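Local coordinates for protein ferritin (Ulva pertusa, PDB 3VNX) that probably oxidises ferrous iron and stores the ferric product inside a hollow shell built from 24 four-helix-bundle subunits, at residues V34-I38 with E39-A43; R87-A90 with H91-M94; E135-N138 with F139-Q143. All blocks are in the same frame, centred on the assembly; numbering follows the deposited sequence. Where two conformers were deposited one is given.

Contact 1: V34-I38 with E39-A43; sequences VEYHI and ECEAA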
ATOM      1  N   VAL A  34     -31.019 -38.367  29.226  1.00 38.69           N
ATOM      2  CA  VAL A  34     -30.331 -39.565  29.680  1.00 44.87           C
ATOM      3  C   VAL A  34     -29.832 -39.371  31.104  1.00 50.73           C
ATOM      4  O   VAL A  34     -28.996 -38.494  31.361  1.00 47.07           O
ATOM      5  CB  VAL A  34     -29.102 -39.887  28.807  1.00 48.00           C
ATOM      6  CG1 VAL A  34     -28.138 -40.805  29.573  1.00 45.54           C
ATOM      7  CG2 VAL A  34     -29.509 -40.493  27.491  1.00 36.58           C
ATOM      8  N   GLU A  35     -30.333 -40.197  32.025  1.00 52.82           N
ATOM      9  CA  GLU A  35     -29.919 -40.128  33.427  1.00 43.93           C
ATOM     10  C   GLU A  35     -29.924 -38.701  33.950  1.00 45.03           C
ATOM     11  O   GLU A  35     -28.981 -38.262  34.601  1.00 44.05           O
ATOM     12  CB  GLU A  35     -28.538 -40.739  33.608  1.00 39.69           C
ATOM     13  CG  GLU A  35     -28.519 -42.238  33.413  1.00 50.99           C
ATOM     14  CD  GLU A  35     -29.263 -42.954  34.521  1.00 59.11           C
ATOM     15  OE1 GLU A  35     -29.423 -42.342  35.601  1.00 53.06           O
ATOM     16  OE2 GLU A  35     -29.686 -44.116  34.315  1.00 57.86           O
ATOM     17  N   TYR A  36     -30.998 -37.986  33.653  1.00 49.66           N
ATOM     18  CA  TYR A  36     -31.142 -36.608  34.065  1.00 46.63           C
ATOM     19  C   TYR A  36     -32.321 -36.501  35.041  1.00 47.40           C
ATOM     20  O   TYR A  36     -33.474 -36.384  34.619  1.00 48.16           O
ATOM     21  CB  TYR A  36     -31.336 -35.705  32.823  1.00 48.20           C
ATOM     22  CG  TYR A  36     -31.249 -34.233  33.157  1.00 46.84           C
ATOM     23  CD1 TYR A  36     -30.055 -33.674  33.602  1.00 45.11           C
ATOM     24  CD2 TYR A  36     -32.364 -33.407  33.065  1.00 46.31           C
ATOM     25  CE1 TYR A  36     -29.970 -32.317  33.936  1.00 41.37           C
ATOM     26  CE2 TYR A  36     -32.287 -32.051  33.393  1.00 51.25           C
ATOM     27  CZ  TYR A  36     -31.085 -31.516  33.836  1.00 45.45           C
ATOM     28  OH  TYR A  36     -31.004 -30.179  34.167  1.00 46.64           O
ATOM     29  N   HIS A  37     -32.009 -36.532  36.340  1.00 50.91           N
ATOM     30  CA  HIS A  37     -32.992 -36.677  37.418  1.00 44.47           C
ATOM     31  C   HIS A  37     -33.959 -35.512  37.543  1.00 47.56           C
ATOM     32  O   HIS A  37     -33.592 -34.351  37.347  1.00 48.55           O
ATOM     33  CB  HIS A  37     -32.272 -36.895  38.758  1.00 55.79           C
ATOM     34  CG  HIS A  37     -33.162 -37.371  39.875  1.00 52.50           C
ATOM     35  ND1 HIS A  37     -33.303 -38.703  40.200  1.00 50.17           N
ATOM     36  CD2 HIS A  37     -33.920 -36.687  40.767  1.00 53.98           C
ATOM     37  CE1 HIS A  37     -34.127 -38.823  41.229  1.00 50.11           C
ATOM     38  NE2 HIS A  37     -34.508 -37.614  41.598  1.00 49.66           N
ATOM     39  N   ILE A  38     -35.201 -35.820  37.892  1.00 42.57           N
ATOM     40  CA  ILE A  38     -36.221 -34.775  37.994  1.00 46.93           C
ATOM     41  C   ILE A  38     -35.825 -33.721  39.003  1.00 42.36           C
ATOM     42  O   ILE A  38     -36.085 -32.534  38.815  1.00 51.71           O
ATOM     43  CB  ILE A  38     -37.588 -35.339  38.377  1.00 49.45           C
ATOM     44  CG1 ILE A  38     -37.494 -36.104  39.707  1.00 49.07           C
ATOM     45  CG2 ILE A  38     -38.135 -36.216  37.239  1.00 39.94           C
ATOM     46  CD1 ILE A  38     -38.818 -36.614  40.205  1.00 39.13           C
ATOM     47  N   GLU A  39     -35.172 -34.161  40.067  1.00 44.60           N
ATOM     48  CA  GLU A  39     -34.777 -33.257  41.132  1.00 57.25           C
ATOM     49  C   GLU A  39     -33.730 -32.265  40.602  1.00 52.68           C
ATOM     50  O   GLU A  39     -33.790 -31.067  40.871  1.00 51.37           O
ATOM     51  CB  GLU A  39     -34.261 -34.069  42.321  1.00 54.40           C
ATOM     52  CG  GLU A  39     -34.252 -33.325  43.628  1.00 62.17           C
ATOM     53  CD  GLU A  39     -34.003 -34.242  44.811  1.00 65.22           C
ATOM     54  OE1 GLU A  39     -34.496 -35.387  44.774  1.00 60.97           O
ATOM     55  OE2 GLU A  39     -33.328 -33.804  45.774  1.00 62.45           O
ATOM     56  N   CYS A  40     -32.783 -32.776  39.827  1.00 47.77           N
ATOM     57  CA  CYS A  40     -31.827 -31.924  39.134  1.00 51.53           C
ATOM     58  C   CYS A  40     -32.527 -30.963  38.183  1.00 47.51           C
ATOM     59  O   CYS A  40     -32.302 -29.752  38.248  1.00 44.54           O
ATOM     60  CB  CYS A  40     -30.813 -32.775  38.369  1.00 56.54           C
ATOM     61  SG  CYS A  40     -29.750 -33.759  39.457  1.00 45.01           S
ATOM     62  N   GLU A  41     -33.380 -31.501  37.311  1.00 44.97           N
ATOM     63  CA  GLU A  41     -34.177 -30.676  36.400  1.00 46.44           C
ATOM     64  C   GLU A  41     -34.886 -29.556  37.141  1.00 50.61           C
ATOM     65  O   GLU A  41     -34.887 -28.404  36.695  1.00 43.69           O
ATOM     66  CB  GLU A  41     -35.219 -31.530  35.699  1.00 50.34           C
ATOM     67  CG  GLU A  41     -36.228 -30.757  34.865  1.00 43.57           C
ATOM     68  CD  GLU A  41     -37.244 -31.694  34.238  1.00 51.89           C
ATOM     69  OE1 GLU A  41     -37.484 -32.766  34.845  1.00 52.28           O
ATOM     70  OE2 GLU A  41     -37.797 -31.373  33.155  1.00 46.54           O
ATOM     71  N   ALA A  42     -35.484 -29.904  38.281  1.00 42.63           N
ATOM     72  CA  ALA A  42     -36.199 -28.923  39.096  1.00 48.96           C
ATOM     73  C   ALA A  42     -35.265 -27.913  39.786  1.00 46.88           C
ATOM     74  O   ALA A  42     -35.596 -26.732  39.904  1.00 46.90           O
ATOM     75  CB  ALA A  42     -37.112 -29.631  40.124  1.00 44.75           C
ATOM     76  N   ALA A  43     -34.105 -28.370  40.246  1.00 41.94           N
ATOM     77  CA  ALA A  43     -33.139 -27.461  40.864  1.00 46.15           C
ATOM     78  C   ALA A  43     -32.609 -26.423  39.870  1.00 47.57           C
ATOM     79  O   ALA A  43     -32.339 -25.278  40.239  1.00 45.34           O
ATOM     80  CB  ALA A  43     -31.984 -28.239  41.469  1.00 41.12           C
TER
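His37 and Glu41 meet across the first turn of helix 38-66, where the incoming loop passes into the first long helix of the ferritin bundle and His37 holds the N-cap position. Two backbone bonds start the helix. Glu41 N donates to His37 O at 2.9 Å in an almost straight bond (175°), and Ala42 N donates to Ile38 O at 2.8 Å.

Side-chain packing involves the imidazole. With its CG turned anti to the backbone N (chi1 -167°), His37 lies beside the stem of Glu39 and points the same way, and Glu39 CA lies in the ring plane at the edge. The closeness of the two is doubtful in its detail. The ring also stacks on that of His152.

The carboxylates find partners outside the turn: Glu39 OE2 forms a salt bridge with Lys151, while the carboxylate of Glu41 is shared between Arg33, through a salt bridge, and the backbone N of Arg103. Tyr36 runs at about a right angle to Glu41 and carries its hydroxyl to a hydrogen bond with Gln97 OE1, its ring plane 56° from the carboxylate. On the way it grazes the base of the glutamate, with Tyr36 CE2 3.8 Å from Glu41 CB.

Contact 2: R87-A90 with H91-M94; sequences REHA and HMLM
On helix 73-99, at the histidine of the Glu-x-x-His sequence that in ferritins commonly supplies metal ligands, His89 and Met92 lie side by side one turn apart. The sulfur stands at the edge of the imidazole, Met92 SD being 4.1 Å from His89 CD2. Met92 was modelled in two conformers, so this Met-aromatic contact is described for the conformer given and is less certain than the rest. The His89 side chain lies about 3 Å from a bound calcium ion, and its ND1 makes a weak hydrogen bond to Glu86.

Four i to i+4 backbone bonds support the turn, among them Leu93 N to His89 O (3.2 Å) and Met94 N to Ala90 O (2.9 Å).

Another face of the helix carries Glu88 and His91. A bend at chi2 (62°) folds the Glu88 carboxylate back so that OE1 sits near the plane of the His91 ring, 4.0 Å from CD2, with the two planes 61° apart. His91 ND1 is hydrogen-bonded to His59 of a neighbouring subunit, and Arg87 forms a salt bridge with Asp84 of that same subunit. One helix thus serves a subunit interface and a metal pocket, and its Glu86 and His89 are consistent with the dinuclear ferroxidase site of ferritins.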
ATOM      1  N   ARG A  87     -29.311 -12.035  33.680  1.00 38.75           N
ATOM      2  CA  ARG A  87     -30.346 -12.570  32.797  1.00 42.04           C
ATOM      3  C   ARG A  87     -29.733 -13.575  31.840  1.00 44.21           C
ATOM      4  O   ARG A  87     -30.344 -14.593  31.519  1.00 43.75           O
ATOM      5  CB  ARG A  87     -31.033 -11.446  32.018  1.00 37.06           C
ATOM      6  CG  ARG A  87     -32.001 -11.929  30.966  1.00 39.27           C
ATOM      7  CD  ARG A  87     -32.899 -10.793  30.487  1.00 44.48           C
ATOM      8  NE  ARG A  87     -33.722 -11.158  29.330  1.00 36.78           N
ATOM      9  CZ  ARG A  87     -33.302 -11.137  28.066  1.00 45.78           C
ATOM     10  NH1 ARG A  87     -32.045 -10.781  27.779  1.00 39.19           N
ATOM     11  NH2 ARG A  87     -34.139 -11.472  27.082  1.00 44.87           N
ATOM     12  N   GLU A  88     -28.512 -13.284  31.391  1.00 48.98           N
ATOM     13  CA  GLU A  88     -27.754 -14.216  30.568  1.00 42.21           C
ATOM     14  C   GLU A  88     -27.374 -15.469  31.364  1.00 41.40           C
ATOM     15  O   GLU A  88     -27.338 -16.566  30.816  1.00 41.96           O
ATOM     16  CB  GLU A  88     -26.519 -13.525  29.955  1.00 42.33           C
ATOM     17  CG  GLU A  88     -25.542 -14.457  29.196  1.00 39.02           C
ATOM     18  CD  GLU A  88     -26.139 -15.178  27.967  1.00 56.42           C
ATOM     19  OE1 GLU A  88     -25.787 -16.369  27.749  1.00 54.31           O
ATOM     20  OE2 GLU A  88     -26.937 -14.568  27.212  1.00 52.75           O
ATOM     21  N   HIS A  89     -27.098 -15.313  32.655  1.00 41.66           N
ATOM     22  CA  HIS A  89     -26.872 -16.482  33.498  1.00 41.85           C
ATOM     23  C   HIS A  89     -28.095 -17.393  33.489  1.00 46.48           C
ATOM     24  O   HIS A  89     -27.964 -18.617  33.357  1.00 43.42           O
ATOM     25  CB  HIS A  89     -26.504 -16.087  34.928  1.00 50.61           C
ATOM     26  CG  HIS A  89     -25.142 -15.477  35.054  1.00 54.61           C
ATOM     27  ND1 HIS A  89     -24.774 -14.693  36.125  1.00 48.62           N
ATOM     28  CD2 HIS A  89     -24.060 -15.538  34.241  1.00 56.19           C
ATOM     29  CE1 HIS A  89     -23.525 -14.297  35.969  1.00 52.53           C
ATOM     30  NE2 HIS A  89     -23.067 -14.793  34.832  1.00 60.74           N
ATOM     31  N   ALA A  90     -29.281 -16.790  33.621  1.00 43.80           N
ATOM     32  CA  ALA A  90     -30.537 -17.533  33.541  1.00 40.38           C
ATOM     33  C   ALA A  90     -30.669 -18.238  32.192  1.00 42.28           C
ATOM     34  O   ALA A  90     -31.019 -19.427  32.124  1.00 40.93           O
ATOM     35  CB  ALA A  90     -31.730 -16.612  33.789  1.00 38.53           C
ATOM     36  N   HIS A  91     -30.373 -17.506  31.122  1.00 38.45           N
ATOM     37  CA  HIS A  91     -30.400 -18.066  29.767  1.00 43.44           C
ATOM     38  C   HIS A  91     -29.482 -19.286  29.553  1.00 45.38           C
ATOM     39  O   HIS A  91     -29.851 -20.237  28.842  1.00 39.30           O
ATOM     40  CB  HIS A  91     -30.066 -16.980  28.739  1.00 46.66           C
ATOM     41  CG  HIS A  91     -30.241 -17.424  27.319  1.00 55.13           C
ATOM     42  ND1 HIS A  91     -31.481 -17.594  26.739  1.00 50.10           N
ATOM     43  CD2 HIS A  91     -29.330 -17.745  26.364  1.00 45.34           C
ATOM     44  CE1 HIS A  91     -31.328 -17.995  25.487  1.00 47.60           C
ATOM     45  NE2 HIS A  91     -30.035 -18.090  25.236  1.00 46.46           N
ATOM     46  N   MET A  92     -28.287 -19.260  30.146  1.00 43.71           N
ATOM     47  CA  MET A  92     -27.334 -20.370  30.035  0.54 47.40           C
ATOM     48  C   MET A  92     -27.886 -21.600  30.766  1.00 49.87           C
ATOM     49  O   MET A  92     -27.707 -22.753  30.331  1.00 44.22           O
ATOM     50  CB  MET A  92     -25.953 -19.974  30.607  0.54 46.76           C
ATOM     51  CG  MET A  92     -25.224 -18.842  29.856  0.54 48.35           C
ATOM     52  SD  MET A  92     -24.130 -17.793  30.874  0.54 61.07           S
ATOM     53  CE  MET A  92     -22.720 -18.866  31.166  0.54 45.28           C
ATOM     54  N   LEU A  93     -28.552 -21.349  31.891  1.00 43.77           N
ATOM     55  CA  LEU A  93     -29.133 -22.448  32.656  1.00 49.70           C
ATOM     56  C   LEU A  93     -30.259 -23.068  31.846  1.00 42.36           C
ATOM     57  O   LEU A  93     -30.363 -24.284  31.761  1.00 44.81           O
ATOM     58  CB  LEU A  93     -29.625 -21.974  34.023  1.00 47.65           C
ATOM     59  CG  LEU A  93     -28.479 -21.648  34.982  1.00 46.48           C
ATOM     60  CD1 LEU A  93     -28.964 -20.775  36.126  1.00 48.60           C
ATOM     61  CD2 LEU A  93     -27.851 -22.945  35.494  1.00 39.55           C
ATOM     62  N   MET A  94     -31.070 -22.224  31.218  1.00 38.84           N
ATOM     63  CA  MET A  94     -32.166 -22.705  30.386  1.00 44.95           C
ATOM     64  C   MET A  94     -31.615 -23.514  29.228  1.00 40.10           C
ATOM     65  O   MET A  94     -32.134 -24.586  28.884  1.00 39.03           O
ATOM     66  CB  MET A  94     -33.009 -21.527  29.893  1.00 39.36           C
ATOM     67  CG  MET A  94     -33.568 -20.692  31.046  1.00 41.39           C
ATOM     68  SD  MET A  94     -34.204 -19.073  30.591  1.00 43.89           S
ATOM     69  CE  MET A  94     -35.542 -19.540  29.475  1.00 43.18           C
TER

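Contact 3: E135-N138 with F139-Q143; sequences EKLN and FQKLQ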
ATOM      1  N   GLU A 135     -24.745 -11.373  46.070  1.00 42.24           N
ATOM      2  CA  GLU A 135     -23.801 -12.224  45.367  1.00 40.71           C
ATOM      3  C   GLU A 135     -23.337 -13.379  46.250  1.00 46.78           C
ATOM      4  O   GLU A 135     -23.255 -14.524  45.792  1.00 46.39           O
ATOM      5  CB  GLU A 135     -22.620 -11.400  44.869  1.00 52.18           C
ATOM      6  CG  GLU A 135     -22.995 -10.350  43.838  1.00 47.72           C
ATOM      7  CD  GLU A 135     -23.547 -10.977  42.577  1.00 52.58           C
ATOM      8  OE1 GLU A 135     -23.244 -12.163  42.334  1.00 62.74           O
ATOM      9  OE2 GLU A 135     -24.282 -10.295  41.834  1.00 50.08           O
ATOM     10  N   LYS A 136     -23.045 -13.086  47.517  1.00 45.91           N
ATOM     11  CA  LYS A 136     -22.712 -14.150  48.487  1.00 51.18           C
ATOM     12  C   LYS A 136     -23.863 -15.148  48.609  1.00 51.19           C
ATOM     13  O   LYS A 136     -23.655 -16.367  48.562  1.00 46.75           O
ATOM     14  CB  LYS A 136     -22.363 -13.566  49.862  1.00 45.20           C
ATOM     15  CG  LYS A 136     -21.111 -12.668  49.838  1.00 43.53           C
ATOM     16  CD  LYS A 136     -20.904 -11.894  51.141  1.00 47.26           C
ATOM     17  CE  LYS A 136     -20.219 -12.744  52.202  1.00 44.59           C
ATOM     18  NZ  LYS A 136     -20.044 -12.035  53.513  1.00 40.28           N
ATOM     19  N   LEU A 137     -25.082 -14.621  48.741  1.00 45.39           N
ATOM     20  CA  LEU A 137     -26.266 -15.462  48.766  1.00 48.38           C
ATOM     21  C   LEU A 137     -26.266 -16.374  47.538  1.00 51.17           C
ATOM     22  O   LEU A 137     -26.431 -17.596  47.661  1.00 45.25           O
ATOM     23  CB  LEU A 137     -27.535 -14.606  48.775  1.00 48.22           C
ATOM     24  CG  LEU A 137     -28.768 -15.213  49.456  0.92 54.85           C
ATOM     25  CD1 LEU A 137     -30.050 -14.547  48.975  0.87 51.42           C
ATOM     26  CD2 LEU A 137     -28.843 -16.721  49.280  0.84 50.70           C
ATOM     27  N   ASN A 138     -26.082 -15.789  46.350  1.00 42.46           N
ATOM     28  CA  ASN A 138     -26.150 -16.602  45.147  1.00 40.11           C
ATOM     29  C   ASN A 138     -25.017 -17.623  45.052  1.00 45.88           C
ATOM     30  O   ASN A 138     -25.179 -18.676  44.446  1.00 40.08           O
ATOM     31  CB  ASN A 138     -26.213 -15.764  43.883  1.00 51.91           C
ATOM     32  CG  ASN A 138     -26.753 -16.560  42.712  1.00 55.64           C
ATOM     33  OD1 ASN A 138     -27.458 -17.540  42.916  1.00 48.77           O
ATOM     34  ND2 ASN A 138     -26.417 -16.159  41.490  1.00 53.27           N
ATOM     35  N   PHE A 139     -23.877 -17.309  45.659  1.00 43.25           N
ATOM     36  CA  PHE A 139     -22.772 -18.248  45.729  1.00 44.04           C
ATOM     37  C   PHE A 139     -23.242 -19.502  46.473  1.00 49.90           C
ATOM     38  O   PHE A 139     -23.007 -20.643  46.037  1.00 45.80           O
ATOM     39  CB  PHE A 139     -21.594 -17.597  46.443  1.00 43.08           C
ATOM     40  CG  PHE A 139     -20.369 -18.459  46.523  1.00 47.49           C
ATOM     41  CD1 PHE A 139     -20.168 -19.500  45.633  1.00 48.85           C
ATOM     42  CD2 PHE A 139     -19.403 -18.210  47.490  1.00 43.61           C
ATOM     43  CE1 PHE A 139     -19.028 -20.294  45.713  1.00 46.53           C
ATOM     44  CE2 PHE A 139     -18.265 -18.976  47.576  1.00 47.25           C
ATOM     45  CZ  PHE A 139     -18.075 -20.035  46.682  1.00 54.98           C
ATOM     46  N   GLN A 140     -23.941 -19.295  47.579  1.00 41.31           N
ATOM     47  CA  GLN A 140     -24.457 -20.433  48.327  1.00 45.87           C
ATOM     48  C   GLN A 140     -25.550 -21.162  47.539  1.00 50.35           C
ATOM     49  O   GLN A 140     -25.562 -22.401  47.480  1.00 44.39           O
ATOM     50  CB  GLN A 140     -24.947 -19.994  49.705  1.00 42.33           C
ATOM     51  CG  GLN A 140     -23.791 -19.644  50.629  1.00 52.29           C
ATOM     52  CD  GLN A 140     -24.134 -18.565  51.648  1.00 68.83           C
ATOM     53  OE1 GLN A 140     -23.862 -18.721  52.839  1.00 77.83           O
ATOM     54  NE2 GLN A 140     -24.729 -17.465  51.185  1.00 56.14           N
ATOM     55  N   LYS A 141     -26.455 -20.405  46.916  1.00 43.26           N
ATOM     56  CA  LYS A 141     -27.453 -21.037  46.052  1.00 45.28           C
ATOM     57  C   LYS A 141     -26.738 -21.915  45.025  1.00 48.12           C
ATOM     58  O   LYS A 141     -27.109 -23.074  44.818  1.00 45.41           O
ATOM     59  CB  LYS A 141     -28.333 -20.004  45.346  1.00 39.88           C
ATOM     60  CG  LYS A 141     -29.282 -19.257  46.262  1.00 46.10           C
ATOM     61  CD  LYS A 141     -30.244 -20.216  46.975  1.00 41.20           C
ATOM     62  CE  LYS A 141     -31.244 -19.467  47.874  1.00 56.42           C
ATOM     63  NZ  LYS A 141     -32.474 -20.282  48.164  1.00 47.70           N
ATOM     64  N   LEU A 142     -25.697 -21.375  44.396  1.00 39.15           N
ATOM     65  CA  LEU A 142     -24.981 -22.153  43.399  1.00 46.08           C
ATOM     66  C   LEU A 142     -24.386 -23.397  44.049  1.00 49.23           C
ATOM     67  O   LEU A 142     -24.472 -24.483  43.483  1.00 42.02           O
ATOM     68  CB  LEU A 142     -23.914 -21.318  42.677  1.00 44.73           C
ATOM     69  CG  LEU A 142     -24.502 -20.409  41.591  1.00 47.80           C
ATOM     70  CD1 LEU A 142     -23.484 -19.395  41.062  1.00 43.79           C
ATOM     71  CD2 LEU A 142     -25.092 -21.244  40.461  1.00 41.56           C
ATOM     72  N   GLN A 143     -23.803 -23.238  45.242  1.00 41.26           N
ATOM     73  CA  GLN A 143     -23.259 -24.378  45.975  1.00 43.54           C
ATOM     74  C   GLN A 143     -24.316 -25.476  46.203  1.00 50.11           C
ATOM     75  O   GLN A 143     -24.078 -26.665  45.947  1.00 47.01           O
ATOM     76  CB  GLN A 143     -22.657 -23.916  47.301  1.00 47.44           C
ATOM     77  CG  GLN A 143     -21.208 -23.433  47.186  1.00 44.67           C
ATOM     78  CD  GLN A 143     -20.755 -22.672  48.414  1.00 48.11           C
ATOM     79  OE1 GLN A 143     -21.573 -22.272  49.242  1.00 52.41           O
ATOM     80  NE2 GLN A 143     -19.451 -22.465  48.536  1.00 50.59           N
TER
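Lys136 and Gln140 are joined twice through one carbonyl. Lys136 O accepts the backbone N-H of Gln140 at 3.1 Å and, more weakly, the side-chain amide, with Gln140 NE2 at 3.0 Å and a bent N-H...O angle of 128°. The glutamine chain, bent at chi2 (149°), curls back along its own helix to bring NE2 there, and the same nitrogen is hydrogen-bonded to Glu18 of a neighbouring subunit. A leucine here would probably leave that Glu18 carboxylate without its amide donor and Lys136 O without the side-chain donor. The backbone bonds continue in regular i to i+4 fashion, as from Lys141 N to Leu137 O (2.9 Å) and from Leu142 N to Asn138 O (2.7 Å).

The turn belongs to helix 123-151 of the ferritin four-helix bundle, and its inward polar residues face the metal-bearing interior. Glu135 is held at both carboxylate oxygens, by Tyr58 and by Gln169, an arrangement consistent with the ferroxidase cluster of ferritins. The side chain of Asn138 lies about 3 Å from a bound calcium ion; Gln47 donates to its OD1, and its ND2 donates to Glu51, which fixes the rotation of the amide.

Van der Waals contacts flank these bonds. Leu137 and Lys141 run alongside each other, the lysine offering its methylene stem, with CE 3.9 Å from Leu137 CD2. Asn138 crosses Lys141 at about a right angle, its OD1 3.6 Å from Lys141 CB. Phe139 CB also approaches Lys136 O, while one face of the Phe139 ring takes the amide of Gln143, whose NE2 stands 3.3 Å above the ring plane, offset toward the rim.

In the fold
Contacts 2 and 3 are turns within bundle helices, their centres about 15 Å apart, while contact 1 is the junction of a loop with helix 38-66; none touches another. Contact 1 is partly buried: the N-cap position and first backbone bonds begin the helix, and its glutamates pair with basic residues elsewhere in the chain. Contacts 2 and 3 are buried on helices 73-99 and 123-151, and each sends side chains to helices 38-66 and 155-201 and toward calcium, a histidine in one and an asparagine in the other. Contact 2 meets a neighbour through Arg87 and histidines, whereas contacts 1 and 3 supply complementary sides of another interface, Val34 packing on Phe139 of a neighbouring subunit.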